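Local coordinates for protein 3-keto-5-aminohexanoate cleavage enzyme (Ralstonia eutropha, PDB 3C6C) that probably cleaves 3-keto-5-aminohexanoate or a related beta-keto acid, using a divalent metal ion held in a TIM-barrel fold, at residues E142-V154 with V161-A173. Numbering follows the deposited sequence.
Sequences EIASLDITTGNQV and VYLNTTRTLRAMA
L169 presses its two methyls against the end of barrel strand 143-147, at the point where this beta/alpha unit of the TIM barrel makes a detour through hairpin 151-155/158-162 before helix 166-179 runs back antiparallel to the strand. CD1 of L169 rests 3.6 Å from CA of I148, the centre of an inverse gamma turn, while CD2 lies 4.0 Å from CG of L146. With CG anti to the backbone N (chi1 -166°), L146 reaches round to the helix and lays CD1 across CB and CE of selenomethionine M172.

Beyond the turn the contact becomes polar. The N164 amide sends ND2 almost straight down the carbonyl of T149 (ND2 to O 3.2 Å, 171° at the oxygen), with that oxygen close to the amide plane; OD1 of N164 bonds to R132, so both ends of the amide are held. T150 OG1 accepts N164 N at 3.0 Å and also bonds N152 of the second subunit, tying the base of the hairpin to that neighbour. G151 and Y162 form an antiparallel hydrogen-bonded pair.

Y162 meets D147 with the CE2 side of its ring; in this conformer the Q153 amide lies implausibly close to the ring edge, and that approach is doubtful. D147, whose side chain is about 7 Å from the nickel ion, turns its carboxylate obliquely to the ring, and a water links them, donating to D147 OD2 at 2.6 Å and lying 2.8 Å from Y162 OH.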
ATOM      1  N   GLU A 142      28.685 -21.919   0.073  1.00 17.33           N
ATOM      2  CA  GLU A 142      27.344 -22.345  -0.390  1.00 18.16           C
ATOM      3  C   GLU A 142      26.643 -21.194  -1.089  1.00 18.23           C
ATOM      4  O   GLU A 142      25.863 -21.376  -2.012  1.00 17.59           O
ATOM      5  CB  GLU A 142      26.473 -22.899   0.751  1.00 18.01           C
ATOM      6  CG  GLU A 142      26.906 -24.319   1.099  1.00 18.90           C
ATOM      7  CD  GLU A 142      26.385 -24.790   2.427  1.00 19.78           C
ATOM      8  OE1 GLU A 142      26.877 -24.316   3.480  1.00 21.24           O
ATOM      9  OE2 GLU A 142      25.517 -25.693   2.401  1.00 22.12           O
ATOM     10  N   ILE A 143      26.967 -20.004  -0.629  1.00 18.03           N
ATOM     11  CA  ILE A 143      26.296 -18.777  -1.093  1.00 16.72           C
ATOM     12  C   ILE A 143      27.328 -17.707  -1.379  1.00 16.43           C
ATOM     13  O   ILE A 143      28.380 -17.678  -0.769  1.00 18.71           O
ATOM     14  CB  ILE A 143      25.284 -18.256  -0.035  1.00 16.65           C
ATOM     15  CG1 ILE A 143      24.203 -19.301   0.271  1.00 18.95           C
ATOM     16  CG2 ILE A 143      24.668 -16.927  -0.451  1.00 15.99           C
ATOM     17  CD1 ILE A 143      23.338 -18.940   1.469  1.00 17.30           C
ATOM     18  N   ALA A 144      27.043 -16.863  -2.357  1.00 16.73           N
ATOM     19  CA  ALA A 144      27.824 -15.616  -2.565  1.00 15.40           C
ATOM     20  C   ALA A 144      26.908 -14.481  -2.983  1.00 18.11           C
ATOM     21  O   ALA A 144      25.893 -14.697  -3.640  1.00 19.00           O
ATOM     22  CB  ALA A 144      28.959 -15.812  -3.588  1.00 16.25           C
ATOM     23  N   SER A 145      27.268 -13.278  -2.547  1.00 17.63           N
ATOM     24  CA  SER A 145      26.461 -12.069  -2.788  0.50 20.25           C
ATOM     25  C   SER A 145      26.793 -11.397  -4.113  1.00 21.66           C
ATOM     26  O   SER A 145      27.963 -11.139  -4.446  1.00 26.06           O
ATOM     27  CB  SER A 145      26.648 -11.070  -1.642  0.50 20.91           C
ATOM     28  OG  SER A 145      26.290 -11.670  -0.404  0.50 24.36           O
ATOM     29  N   LEU A 146      25.738 -11.094  -4.834  1.00 20.18           N
ATOM     30  CA  LEU A 146      25.783 -10.474  -6.146  1.00 20.74           C
ATOM     31  C   LEU A 146      24.847  -9.271  -6.174  1.00 22.32           C
ATOM     32  O   LEU A 146      23.624  -9.414  -6.045  1.00 20.20           O
ATOM     33  CB  LEU A 146      25.340 -11.478  -7.203  1.00 22.33           C
ATOM     34  CG  LEU A 146      25.641 -11.122  -8.673  1.00 25.81           C
ATOM     35  CD1 LEU A 146      27.111 -10.903  -8.910  1.00 26.98           C
ATOM     36  CD2 LEU A 146      25.113 -12.203  -9.578  1.00 26.57           C
ATOM     37  N   ASP A 147      25.457  -8.106  -6.334  1.00 20.98           N
ATOM     38  CA  ASP A 147      24.740  -6.834  -6.340  1.00 21.57           C
ATOM     39  C   ASP A 147      24.256  -6.611  -7.764  1.00 21.42           C
ATOM     40  O   ASP A 147      25.034  -6.268  -8.648  1.00 20.75           O
ATOM     41  CB  ASP A 147      25.630  -5.651  -5.922  1.00 23.88           C
ATOM     42  CG  ASP A 147      25.997  -5.663  -4.440  1.00 28.18           C
ATOM     43  OD1 ASP A 147      25.540  -6.541  -3.708  1.00 33.74           O
ATOM     44  OD2 ASP A 147      26.783  -4.796  -4.025  1.00 35.66           O
ATOM     45  N   ILE A 148      22.971  -6.847  -7.989  1.00 20.97           N
ATOM     46  CA  ILE A 148      22.453  -6.897  -9.380  1.00 20.88           C
ATOM     47  C   ILE A 148      21.955  -5.553  -9.850  1.00 21.23           C
ATOM     48  O   ILE A 148      20.807  -5.394 -10.242  1.00 25.13           O
ATOM     49  CB  ILE A 148      21.406  -8.010  -9.620  1.00 19.41           C
ATOM     50  CG1 ILE A 148      20.220  -7.934  -8.659  1.00 19.97           C
ATOM     51  CG2 ILE A 148      22.129  -9.373  -9.611  1.00 20.93           C
ATOM     52  CD1 ILE A 148      19.057  -8.789  -9.167  1.00 20.91           C
ATOM     53  N   THR A 149      22.866  -4.599  -9.786  1.00 19.67           N
ATOM     54  CA  THR A 149      22.557  -3.178  -9.947  1.00 22.18           C
ATOM     55  C   THR A 149      23.727  -2.361 -10.454  1.00 22.16           C
ATOM     56  O   THR A 149      24.873  -2.692 -10.222  1.00 20.73           O
ATOM     57  CB  THR A 149      22.140  -2.560  -8.582  1.00 26.37           C
ATOM     58  OG1 THR A 149      21.437  -1.326  -8.796  1.00 36.61           O
ATOM     59  CG2 THR A 149      23.344  -2.306  -7.692  1.00 27.56           C
ATOM     60  N   THR A 150      23.379  -1.289 -11.149  1.00 21.56           N
ATOM     61  CA  THR A 150      24.307  -0.195 -11.503  1.00 21.03           C
ATOM     62  C   THR A 150      23.665   1.080 -11.030  1.00 22.41           C
ATOM     63  O   THR A 150      22.471   1.331 -11.258  1.00 21.48           O
ATOM     64  CB  THR A 150      24.558  -0.090 -13.046  1.00 22.81           C
ATOM     65  OG1 THR A 150      25.407  -1.154 -13.485  1.00 24.00           O
ATOM     66  CG2 THR A 150      25.177   1.260 -13.438  1.00 19.96           C
ATOM     67  N   GLY A 151      24.440   1.896 -10.344  1.00 21.03           N
ATOM     68  CA  GLY A 151      23.868   3.101  -9.774  1.00 21.10           C
ATOM     69  C   GLY A 151      24.813   3.997  -9.025  1.00 22.53           C
ATOM     70  O   GLY A 151      25.944   3.642  -8.744  1.00 21.21           O
ATOM     71  N   ASN A 152      24.307   5.198  -8.793  1.00 23.75           N
ATOM     72  CA  ASN A 152      24.969   6.203  -7.962  1.00 23.61           C
ATOM     73  C   ASN A 152      24.906   5.760  -6.508  1.00 24.14           C
ATOM     74  O   ASN A 152      23.819   5.554  -5.944  1.00 21.83           O
ATOM     75  CB  ASN A 152      24.295   7.571  -8.090  1.00 22.45           C
ATOM     76  CG  ASN A 152      24.475   8.187  -9.468  1.00 23.20           C
ATOM     77  OD1 ASN A 152      25.479   7.939 -10.119  1.00 24.44           O
ATOM     78  ND2 ASN A 152      23.504   8.996  -9.910  1.00 21.01           N
ATOM     79  N   GLN A 153      26.079   5.625  -5.913  1.00 23.86           N
ATOM     80  CA  GLN A 153      26.181   5.215  -4.520  1.00 27.19           C
ATOM     81  C   GLN A 153      27.015   6.136  -3.658  1.00 28.44           C
ATOM     82  O   GLN A 153      27.815   6.941  -4.135  1.00 24.15           O
ATOM     83  CB  GLN A 153      26.693   3.791  -4.403  1.00 26.88           C
ATOM     84  CG  GLN A 153      25.846   2.806  -5.180  1.00 36.87           C
ATOM     85  CD  GLN A 153      25.426   1.622  -4.341  1.00 43.22           C
ATOM     86  OE1 GLN A 153      25.778   1.529  -3.159  1.00 48.99           O
ATOM     87  NE2 GLN A 153      24.672   0.706  -4.947  1.00 46.42           N
ATOM     88  N   VAL A 154      26.787   5.973  -2.365  1.00 27.60           N
ATOM     89  CA  VAL A 154      27.464   6.782  -1.328  1.00 29.70           C
ATOM     90  C   VAL A 154      27.907   5.881  -0.189  1.00 31.22           C
ATOM     91  O   VAL A 154      27.132   5.064   0.302  1.00 32.65           O
ATOM     92  CB  VAL A 154      26.551   7.871  -0.700  1.00 29.56           C
ATOM     93  CG1 VAL A 154      27.361   8.756   0.284  1.00 30.78           C
ATOM     94  CG2 VAL A 154      25.858   8.748  -1.756  1.00 25.97           C
ATOM     95  N   VAL A 161      30.141   5.306  -8.419  1.00 27.10           N
ATOM     96  CA  VAL A 161      29.254   4.512  -9.257  1.00 26.72           C
ATOM     97  C   VAL A 161      29.564   3.026  -9.136  1.00 26.13           C
ATOM     98  O   VAL A 161      30.700   2.583  -9.267  1.00 24.35           O
ATOM     99  CB  VAL A 161      29.314   4.917 -10.761  1.00 27.28           C
ATOM    100  CG1 VAL A 161      28.535   3.899 -11.619  1.00 27.86           C
ATOM    101  CG2 VAL A 161      28.768   6.327 -10.984  1.00 25.09           C
ATOM    102  N   TYR A 162      28.513   2.273  -8.834  1.00 25.17           N
ATOM    103  CA  TYR A 162      28.554   0.796  -8.864  0.50 25.65           C
ATOM    104  C   TYR A 162      28.234   0.386 -10.266  1.00 24.48           C
ATOM    105  O   TYR A 162      27.140   0.659 -10.755  1.00 24.20           O
ATOM    106  CB  TYR A 162      27.483   0.112  -7.980  0.50 27.83           C
ATOM    107  CG  TYR A 162      27.921  -0.366  -6.615  0.50 29.58           C
ATOM    108  CD1 TYR A 162      29.246  -0.663  -6.346  0.50 36.32           C
ATOM    109  CD2 TYR A 162      26.986  -0.558  -5.609  0.50 36.59           C
ATOM    110  CE1 TYR A 162      29.638  -1.101  -5.094  0.50 40.84           C
ATOM    111  CE2 TYR A 162      27.361  -0.996  -4.349  0.50 41.33           C
ATOM    112  CZ  TYR A 162      28.692  -1.263  -4.100  0.50 39.59           C
ATOM    113  OH  TYR A 162      29.084  -1.693  -2.864  0.50 34.55           O
ATOM    114  N   LEU A 163      29.186  -0.270 -10.903  1.00 24.96           N
ATOM    115  CA  LEU A 163      29.066  -0.678 -12.313  1.00 24.75           C
ATOM    116  C   LEU A 163      29.042  -2.183 -12.498  1.00 25.75           C
ATOM    117  O   LEU A 163      30.082  -2.876 -12.515  1.00 26.88           O
ATOM    118  CB  LEU A 163      30.186  -0.049 -13.163  1.00 25.09           C
ATOM    119  CG  LEU A 163      30.080  -0.297 -14.667  1.00 26.56           C
ATOM    120  CD1 LEU A 163      28.923   0.498 -15.242  1.00 24.51           C
ATOM    121  CD2 LEU A 163      31.411   0.040 -15.366  1.00 22.65           C
ATOM    122  N   ASN A 164      27.814  -2.664 -12.584  1.00 23.49           N
ATOM    123  CA  ASN A 164      27.527  -4.066 -12.861  0.50 23.25           C
ATOM    124  C   ASN A 164      26.571  -4.197 -14.041  1.00 23.93           C
ATOM    125  O   ASN A 164      25.346  -4.196 -13.879  1.00 22.13           O
ATOM    126  CB  ASN A 164      26.935  -4.733 -11.619  0.50 22.09           C
ATOM    127  CG  ASN A 164      27.915  -4.779 -10.467  0.50 24.70           C
ATOM    128  OD1 ASN A 164      28.881  -5.544 -10.480  0.50 22.43           O
ATOM    129  ND2 ASN A 164      27.670  -3.964  -9.469  0.50 16.51           N
ATOM    130  N   THR A 165      27.158  -4.306 -15.228  1.00 23.13           N
ATOM    131  CA  THR A 165      26.397  -4.381 -16.476  1.00 23.53           C
ATOM    132  C   THR A 165      25.604  -5.668 -16.471  1.00 24.42           C
ATOM    133  O   THR A 165      25.993  -6.642 -15.844  1.00 22.94           O
ATOM    134  CB  THR A 165      27.317  -4.343 -17.723  1.00 25.16           C
ATOM    135  OG1 THR A 165      28.185  -5.480 -17.684  1.00 25.71           O
ATOM    136  CG2 THR A 165      28.174  -3.067 -17.754  1.00 22.66           C
ATOM    137  N   THR A 166      24.472  -5.660 -17.147  1.00 23.93           N
ATOM    138  CA  THR A 166      23.623  -6.853 -17.188  1.00 24.25           C
ATOM    139  C   THR A 166      24.406  -7.998 -17.855  1.00 23.90           C
ATOM    140  O   THR A 166      24.199  -9.189 -17.584  1.00 20.86           O
ATOM    141  CB  THR A 166      22.270  -6.576 -17.890  1.00 25.50           C
ATOM    142  OG1 THR A 166      22.505  -6.029 -19.195  1.00 23.40           O
ATOM    143  CG2 THR A 166      21.400  -5.592 -17.041  1.00 24.08           C
ATOM    144  N   ARG A 167      25.349  -7.603 -18.699  1.00 24.38           N
ATOM    145  CA  ARG A 167      26.204  -8.561 -19.418  1.00 21.85           C
ATOM    146  C   ARG A 167      27.113  -9.290 -18.424  1.00 21.83           C
ATOM    147  O   ARG A 167      27.245 -10.530 -18.401  1.00 21.45           O
ATOM    148  CB  ARG A 167      27.055  -7.807 -20.447  1.00 23.83           C
ATOM    149  CG  ARG A 167      28.007  -8.659 -21.249  1.00 24.49           C
ATOM    150  CD  ARG A 167      28.735  -7.804 -22.311  1.00 25.46           C
ATOM    151  NE  ARG A 167      29.490  -6.712 -21.696  1.00 19.87           N
ATOM    152  CZ  ARG A 167      29.623  -5.496 -22.216  1.00 27.84           C
ATOM    153  NH1 ARG A 167      29.044  -5.199 -23.370  1.00 26.57           N
ATOM    154  NH2 ARG A 167      30.314  -4.566 -21.565  1.00 26.54           N
ATOM    155  N   THR A 168      27.738  -8.484 -17.593  1.00 19.75           N
ATOM    156  CA  THR A 168      28.587  -9.006 -16.513  1.00 20.85           C
ATOM    157  C   THR A 168      27.809  -9.823 -15.489  1.00 20.67           C
ATOM    158  O   THR A 168      28.274 -10.856 -15.023  1.00 20.33           O
ATOM    159  CB  THR A 168      29.402  -7.888 -15.855  1.00 21.97           C
ATOM    160  OG1 THR A 168      30.408  -7.501 -16.796  1.00 23.40           O
ATOM    161  CG2 THR A 168      30.071  -8.342 -14.532  1.00 19.63           C
ATOM    162  N   LEU A 169      26.605  -9.367 -15.168  1.00 20.07           N
ATOM    163  CA  LEU A 169      25.769 -10.063 -14.187  1.00 22.96           C
ATOM    164  C   LEU A 169      25.330 -11.430 -14.716  1.00 23.46           C
ATOM    165  O   LEU A 169      25.282 -12.440 -13.977  1.00 21.94           O
ATOM    166  CB  LEU A 169      24.553  -9.209 -13.791  1.00 22.48           C
ATOM    167  CG  LEU A 169      24.875  -7.964 -12.949  1.00 20.67           C
ATOM    168  CD1 LEU A 169      23.605  -7.113 -12.788  1.00 17.63           C
ATOM    169  CD2 LEU A 169      25.511  -8.335 -11.601  1.00 19.88           C
ATOM    170  N   ARG A 170      25.023 -11.469 -16.009  1.00 22.40           N
ATOM    171  CA  ARG A 170      24.641 -12.734 -16.633  1.00 23.13           C
ATOM    172  C   ARG A 170      25.808 -13.728 -16.573  1.00 23.36           C
ATOM    173  O   ARG A 170      25.626 -14.913 -16.299  1.00 25.19           O
ATOM    174  CB  ARG A 170      24.177 -12.542 -18.087  1.00 22.59           C
ATOM    175  CG  ARG A 170      22.814 -11.960 -18.176  1.00 21.25           C
ATOM    176  CD  ARG A 170      22.489 -11.575 -19.591  1.00 25.89           C
ATOM    177  NE  ARG A 170      21.061 -11.314 -19.737  1.00 24.90           N
ATOM    178  CZ  ARG A 170      20.544 -10.121 -20.017  1.00 24.44           C
ATOM    179  NH1 ARG A 170      21.341  -9.077 -20.237  1.00 28.18           N
ATOM    180  NH2 ARG A 170      19.233  -9.993 -20.105  1.00 23.55           N
ATOM    181  N   ALA A 171      27.006 -13.223 -16.838  1.00 23.10           N
ATOM    182  CA  ALA A 171      28.208 -14.079 -16.864  1.00 22.40           C
ATOM    183  C   ALA A 171      28.532 -14.608 -15.463  1.00 21.15           C
ATOM    184  O   ALA A 171      28.885 -15.797 -15.288  1.00 21.71           O
ATOM    185  CB  ALA A 171      29.394 -13.337 -17.458  1.00 20.33           C
HETATM  186  N   MSE A 172      28.355 -13.735 -14.475  1.00 20.75           N
HETATM  187  CA  MSE A 172      28.580 -14.055 -13.049  0.50 21.09           C
HETATM  188  C   MSE A 172      27.624 -15.138 -12.594  1.00 20.78           C
HETATM  189  O   MSE A 172      27.999 -16.115 -11.951  1.00 20.22           O
HETATM  190  CB  MSE A 172      28.330 -12.830 -12.155  0.50 22.08           C
HETATM  191  CG  MSE A 172      29.341 -11.689 -12.300  0.50 23.01           C
HETATM  192 SE   MSE A 172      31.126 -12.185 -11.721  0.38 25.59          SE
HETATM  193  CE  MSE A 172      30.891 -12.029  -9.809  0.50 24.89           C
ATOM    194  N   ALA A 173      26.366 -14.925 -12.936  1.00 19.33           N
ATOM    195  CA  ALA A 173      25.294 -15.851 -12.567  1.00 19.88           C
ATOM    196  C   ALA A 173      25.638 -17.231 -13.106  1.00 21.28           C
ATOM    197  O   ALA A 173      25.529 -18.245 -12.408  1.00 20.21           O
ATOM    198  CB  ALA A 173      23.919 -15.380 -13.106  1.00 18.49           C
TER
HETATM  199  O   HOH W   1      29.094  -4.442  -2.782  1.00 47.18           O
HETATM  200  O   HOH W   2      26.189  -0.656  -1.267  1.00 51.41           O